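Local coordinates for Non-structural protein NS2 (Bluetongue virus, PDB 1UTY) that binds single-stranded RNA as a viral non-structural protein, this chain being its N-terminal RNA-binding domain, at residues G55-V60 with A117-C122; Q32-I37 with K49-K54. One frame throughout, in Å; residues are numbered along the deposited sequence.

Contact 1: residues G55-V60 with A117-C122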
loop_
_atom_site.group_PDB
_atom_site.type_symbol
_atom_site.label_atom_id
_atom_site.label_comp_id
_atom_site.label_asym_id
_atom_site.label_seq_id
_atom_site.Cartn_x
_atom_site.Cartn_y
_atom_site.Cartn_z
ATOM N N GLY A 55 -6.609 7.977 15.835
ATOM C CA GLY A 55 -5.196 8.027 15.498
ATOM C C GLY A 55 -4.628 6.766 14.851
ATOM O O GLY A 55 -5.217 5.667 14.931
ATOM N N TYR A 56 -3.472 6.936 14.219
ATOM C CA TYR A 56 -2.741 5.844 13.574
ATOM C C TYR A 56 -1.548 5.482 14.438
ATOM O O TYR A 56 -0.770 6.363 14.815
ATOM C CB TYR A 56 -2.231 6.266 12.179
ATOM C CG TYR A 56 -3.331 6.629 11.212
ATOM C CD1 TYR A 56 -3.994 7.858 11.299
ATOM C CD2 TYR A 56 -3.729 5.738 10.225
ATOM C CE1 TYR A 56 -5.035 8.178 10.418
ATOM C CE2 TYR A 56 -4.750 6.050 9.347
ATOM C CZ TYR A 56 -5.390 7.266 9.447
ATOM O OH TYR A 56 -6.384 7.557 8.561
ATOM N N VAL A 57 -1.409 4.204 14.767
ATOM C CA VAL A 57 -0.177 3.734 15.368
ATOM C C VAL A 57 0.667 3.177 14.232
ATOM O O VAL A 57 0.287 2.224 13.557
ATOM C CB VAL A 57 -0.406 2.665 16.462
ATOM C CG1 VAL A 57 0.907 2.044 16.901
ATOM C CG2 VAL A 57 -1.134 3.263 17.653
ATOM N N LEU A 58 1.796 3.822 14.005
ATOM C CA LEU A 58 2.738 3.381 13.015
ATOM C C LEU A 58 3.902 2.713 13.741
ATOM O O LEU A 58 4.818 3.374 14.241
ATOM C CB LEU A 58 3.198 4.568 12.170
ATOM C CG LEU A 58 4.178 4.267 11.029
ATOM C CD1 LEU A 58 3.649 3.107 10.142
ATOM C CD2 LEU A 58 4.456 5.545 10.219
ATOM N N ASN A 59 3.814 1.392 13.829
ATOM C CA ASN A 59 4.849 0.550 14.398
ATOM C C ASN A 59 5.876 0.321 13.291
ATOM O O ASN A 59 5.562 -0.298 12.258
ATOM C CB ASN A 59 4.195 -0.752 14.858
ATOM C CG ASN A 59 5.172 -1.747 15.517
ATOM O OD1 ASN A 59 6.377 -1.585 15.482
ATOM N ND2 ASN A 59 4.620 -2.808 16.087
ATOM N N VAL A 60 7.082 0.868 13.459
ATOM C CA VAL A 60 8.163 0.608 12.496
ATOM C C VAL A 60 9.396 0.012 13.169
ATOM O O VAL A 60 9.576 0.198 14.364
ATOM C CB VAL A 60 8.548 1.865 11.631
ATOM C CG1 VAL A 60 7.323 2.455 10.952
ATOM C CG2 VAL A 60 9.277 2.909 12.436
ATOM N N ALA A 117 -12.349 3.958 22.033
ATOM C CA ALA A 117 -11.837 4.617 20.834
ATOM C C ALA A 117 -11.377 3.675 19.733
ATOM O O ALA A 117 -10.918 2.563 19.984
ATOM C CB ALA A 117 -10.710 5.582 21.198
ATOM N N GLU A 118 -11.513 4.147 18.501
ATOM C CA GLU A 118 -10.946 3.454 17.360
ATOM C C GLU A 118 -9.534 3.963 17.138
ATOM O O GLU A 118 -9.307 5.169 17.080
ATOM C CB GLU A 118 -11.796 3.671 16.117
ATOM C CG GLU A 118 -11.721 2.518 15.135
ATOM C CD GLU A 118 -12.176 2.889 13.737
ATOM O OE1 GLU A 118 -13.370 3.219 13.567
ATOM O OE2 GLU A 118 -11.333 2.854 12.815
ATOM N N ILE A 119 -8.590 3.035 17.069
ATOM C CA ILE A 119 -7.220 3.332 16.688
ATOM C C ILE A 119 -6.901 2.528 15.442
ATOM O O ILE A 119 -7.349 1.404 15.291
ATOM C CB ILE A 119 -6.235 2.973 17.812
ATOM C CG1 ILE A 119 -6.725 3.496 19.166
ATOM C CG2 ILE A 119 -4.843 3.522 17.510
ATOM C CD1 ILE A 119 -6.411 4.945 19.464
ATOM N N LYS A 120 -6.116 3.102 14.545
ATOM C CA LYS A 120 -5.757 2.393 13.333
ATOM C C LYS A 120 -4.341 1.877 13.483
ATOM O O LYS A 120 -3.400 2.671 13.597
ATOM C CB LYS A 120 -5.940 3.293 12.103
ATOM C CG LYS A 120 -7.166 4.182 12.225
ATOM C CD LYS A 120 -7.921 4.359 10.938
ATOM C CE LYS A 120 -8.628 5.713 10.961
ATOM N NZ LYS A 120 -9.712 5.772 9.941
ATOM N N TYR A 121 -4.205 0.549 13.539
ATOM C CA TYR A 121 -2.900 -0.092 13.688
ATOM C C TYR A 121 -2.217 -0.355 12.344
ATOM O O TYR A 121 -2.803 -0.971 11.443
ATOM C CB TYR A 121 -2.990 -1.395 14.494
ATOM C CG TYR A 121 -1.625 -2.002 14.746
ATOM C CD1 TYR A 121 -0.697 -1.367 15.587
ATOM C CD2 TYR A 121 -1.235 -3.169 14.107
ATOM C CE1 TYR A 121 0.569 -1.904 15.796
ATOM C CE2 TYR A 121 0.028 -3.713 14.311
ATOM C CZ TYR A 121 0.921 -3.082 15.157
ATOM O OH TYR A 121 2.175 -3.628 15.350
ATOM N N CYS A 122 -0.969 0.089 12.233
ATOM C CA CYS A 122 -0.215 0.034 10.982
ATOM C C CYS A 122 1.184 -0.481 11.272
ATOM O O CYS A 122 1.920 0.117 12.069
ATOM C CB CYS A 122 -0.113 1.419 10.345
ATOM S SG CYS A 122 -1.661 2.323 10.255
#
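Strand 56-59 and residues 117-122 of strand 113-123 pair in parallel, with Tyr56 beside Lys120, Val57 beside Tyr121 and Leu58 beside Cys122. Four backbone hydrogen bonds alternate in direction, as is characteristic of a parallel ladder. The straightest is Lys120 N to Gly55 O, 2.7 Å with 177° at the hydrogen. Val57 N then gives to Lys120 O, Cys122 N to Val57 O, and Asn59 N to Cys122 O. Tyr56 CA adds a CA-H...O contact to Lys120 O at 3.2 Å.

One side-chain bond supplements the ladder. Asn59 ND2 donates to Tyr121 OH at 2.7 Å, nearly in its own amide plane and at the edge of the ring. Both side chains leave anti to the backbone N (chi1 -179° and -175°) and run side by side.

On the Tyr56 face, the Lys120 chain runs alongside the ring, with CG over one face. Its CE lies 3.8 Å from Tyr56 OH. Asp70 OD2 takes both polar ends: a salt bridge from Lys120 NZ and a hydrogen bond with Tyr56 OH. Cys122 SG makes a sulfur-aromatic contact at the ring edge, in plane, 4.0 Å from Tyr56 CD2. On the Val57 face, Val57 CG2 meets Ile119 CG2 at 3.7 Å, and CG1 meets the Tyr121 edge.

Leu144 of the second subunit packs on Val57 and Tyr121. Within the sheet, strand 10-15 flanks 56-59 and strand 97-110 flanks 113-123.

Contact 2: residues Q32-I37 with K49-K54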
loop_
_atom_site.group_PDB
_atom_site.type_symbol
_atom_site.label_atom_id
_atom_site.label_comp_id
_atom_site.label_asym_id
_atom_site.label_seq_id
_atom_site.Cartn_x
_atom_site.Cartn_y
_atom_site.Cartn_z
ATOM N N GLN A 32 9.213 8.288 26.515
ATOM C CA GLN A 32 7.856 8.072 26.046
ATOM C C GLN A 32 7.860 6.943 25.008
ATOM O O GLN A 32 8.839 6.781 24.281
ATOM C CB GLN A 32 7.265 9.363 25.452
ATOM C CG GLN A 32 7.219 10.552 26.408
ATOM C CD GLN A 32 6.191 10.378 27.528
ATOM O OE1 GLN A 32 5.348 9.475 27.482
ATOM N NE2 GLN A 32 6.274 11.238 28.540
ATOM N N PRO A 33 6.799 6.145 24.959
ATOM C CA PRO A 33 6.711 5.080 23.946
ATOM C C PRO A 33 6.505 5.617 22.519
ATOM O O PRO A 33 7.140 5.108 21.599
ATOM C CB PRO A 33 5.528 4.212 24.410
ATOM C CG PRO A 33 4.807 4.990 25.485
ATOM C CD PRO A 33 5.644 6.166 25.876
ATOM N N TYR A 34 5.682 6.646 22.334
ATOM C CA TYR A 34 5.397 7.132 20.973
ATOM C C TYR A 34 6.013 8.473 20.643
ATOM O O TYR A 34 6.276 9.293 21.540
ATOM C CB TYR A 34 3.891 7.226 20.717
ATOM C CG TYR A 34 3.165 5.955 21.038
ATOM C CD1 TYR A 34 3.065 4.924 20.097
ATOM C CD2 TYR A 34 2.581 5.769 22.294
ATOM C CE1 TYR A 34 2.391 3.723 20.410
ATOM C CE2 TYR A 34 1.918 4.579 22.613
ATOM C CZ TYR A 34 1.819 3.568 21.669
ATOM O OH TYR A 34 1.164 2.403 22.005
ATOM N N CYS A 35 6.221 8.697 19.343
ATOM C CA CYS A 35 6.374 10.052 18.854
ATOM C C CYS A 35 5.151 10.451 18.045
ATOM O O CYS A 35 4.891 9.871 16.975
ATOM C CB CYS A 35 7.646 10.213 18.031
ATOM S SG CYS A 35 8.030 11.943 17.729
ATOM N N GLN A 36 4.391 11.420 18.547
ATOM C CA GLN A 36 3.244 11.921 17.795
ATOM C C GLN A 36 3.655 12.855 16.646
ATOM O O GLN A 36 4.394 13.840 16.858
ATOM C CB GLN A 36 2.248 12.635 18.707
ATOM C CG GLN A 36 1.061 13.248 17.970
ATOM C CD GLN A 36 0.147 14.080 18.891
ATOM O OE1 GLN A 36 0.573 14.527 19.955
ATOM N NE2 GLN A 36 -1.090 14.295 18.472
ATOM N N ILE A 37 3.164 12.536 15.439
ATOM C CA ILE A 37 3.218 13.446 14.300
ATOM C C ILE A 37 1.810 13.886 13.920
ATOM O O ILE A 37 0.980 13.074 13.539
ATOM C CB ILE A 37 3.923 12.789 13.091
ATOM C CG1 ILE A 37 5.289 12.252 13.529
ATOM C CG2 ILE A 37 4.051 13.796 11.926
ATOM C CD1 ILE A 37 5.967 11.409 12.483
ATOM N N LYS A 49 2.586 9.437 25.624
ATOM C CA LYS A 49 2.402 8.162 26.302
ATOM C C LYS A 49 1.485 7.242 25.506
ATOM O O LYS A 49 1.623 6.007 25.563
ATOM C CB LYS A 49 1.876 8.357 27.745
ATOM C CG LYS A 49 0.631 9.259 27.907
ATOM C CD LYS A 49 0.224 9.451 29.388
ATOM C CE LYS A 49 0.668 10.800 29.948
ATOM N NZ LYS A 49 0.420 10.977 31.445
ATOM N N ASN A 50 0.542 7.823 24.772
ATOM C CA ASN A 50 -0.483 7.007 24.130
ATOM C C ASN A 50 -1.095 7.627 22.867
ATOM O O ASN A 50 -1.117 8.848 22.712
ATOM C CB ASN A 50 -1.569 6.586 25.151
ATOM C CG ASN A 50 -2.448 7.739 25.590
ATOM O OD1 ASN A 50 -2.159 8.407 26.580
ATOM N ND2 ASN A 50 -3.523 7.982 24.851
ATOM N N PRO A 51 -1.579 6.783 21.960
ATOM C CA PRO A 51 -2.312 7.271 20.786
ATOM C C PRO A 51 -3.693 7.817 21.168
ATOM O O PRO A 51 -4.292 7.382 22.140
ATOM C CB PRO A 51 -2.458 6.022 19.913
ATOM C CG PRO A 51 -2.372 4.894 20.849
ATOM C CD PRO A 51 -1.485 5.312 21.989
ATOM N N GLU A 52 -4.173 8.768 20.385
ATOM C CA GLU A 52 -5.456 9.411 20.611
ATOM C C GLU A 52 -6.494 8.739 19.722
ATOM O O GLU A 52 -6.125 8.054 18.768
ATOM C CB GLU A 52 -5.353 10.883 20.245
ATOM C CG GLU A 52 -4.350 11.667 21.074
ATOM C CD GLU A 52 -4.277 13.130 20.665
ATOM O OE1 GLU A 52 -4.579 13.448 19.481
ATOM O OE2 GLU A 52 -3.912 13.960 21.529
ATOM N N PRO A 53 -7.781 8.919 20.034
ATOM C CA PRO A 53 -8.866 8.374 19.209
ATOM C C PRO A 53 -8.740 8.767 17.742
ATOM O O PRO A 53 -8.282 9.862 17.431
ATOM C CB PRO A 53 -10.115 9.006 19.817
ATOM C CG PRO A 53 -9.745 9.224 21.226
ATOM C CD PRO A 53 -8.295 9.622 21.223
ATOM N N LYS A 54 -9.134 7.867 16.850
ATOM C CA LYS A 54 -9.021 8.097 15.410
ATOM C C LYS A 54 -7.560 8.241 14.942
ATOM O O LYS A 54 -7.302 8.572 13.795
ATOM C CB LYS A 54 -9.880 9.305 14.986
#
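Asn50 ND2 is held by two carbonyl oxygens. One is Pro51 O in the same segment, at 2.9 Å, approached from above the carbonyl plane. The other is Gln109 O, which links the 49-54 loop to strand 97-110.

Across the contact, the start of strand 34-39 packs on this loop, which joins strands 44-48 and 56-59. The Tyr34 ring lies against Lys49, Asn50 and Pro51. Its CG is anti to the carbonyl carbon (chi1 -52°), which turns the ring toward the loop. Lys49 O lies at the ring edge, 3.3 Å from Tyr34 CE2. Pro51 CD reaches the same CE2 obliquely at 3.5 Å. Pro33 CG also meets Lys49 O, at 3.3 Å. Tyr34 OH is hydrogen-bonded with Pro145 O of the second subunit, so this strand residue touches both loop and partner chain.

Further along, the extended Gln36 side chain crosses Glu52 at about a right angle. The two make no hydrogen bond; Gln36 NE2 donates to Asn11 OD1. The amide and carboxylate planes are 72° apart.

No hydrogen bond joins the two segments directly. The fit rests on van der Waals contact with the Lys49 carbonyl and Pro51. The polar ties of Gln36, Asn50 and Tyr34 go to strands 10-15 and 97-110 and the second subunit.

In the fold
From the N terminus, the chain first runs through strand 10-15 and helix 22-29. It then enters strand 34-39, turns back along 44-48, and continues into the loop at 49-54. Contact 2 closes this short excursion. The chain passes directly into strand 56-59, where contact 1 opens. Contact 1 closes a much longer, mostly strand-built excursion at strand 113-123. The two are in series, neither nested nor crossed. They touch: Lys54 N is probably hydrogen-bonded to Glu118 O, and Pro51 packs on Val57 and Ile119. Together they tie strand 34-39, next to the edge strand 44-48, to the middle of the mixed sheet, and both meet the second subunit.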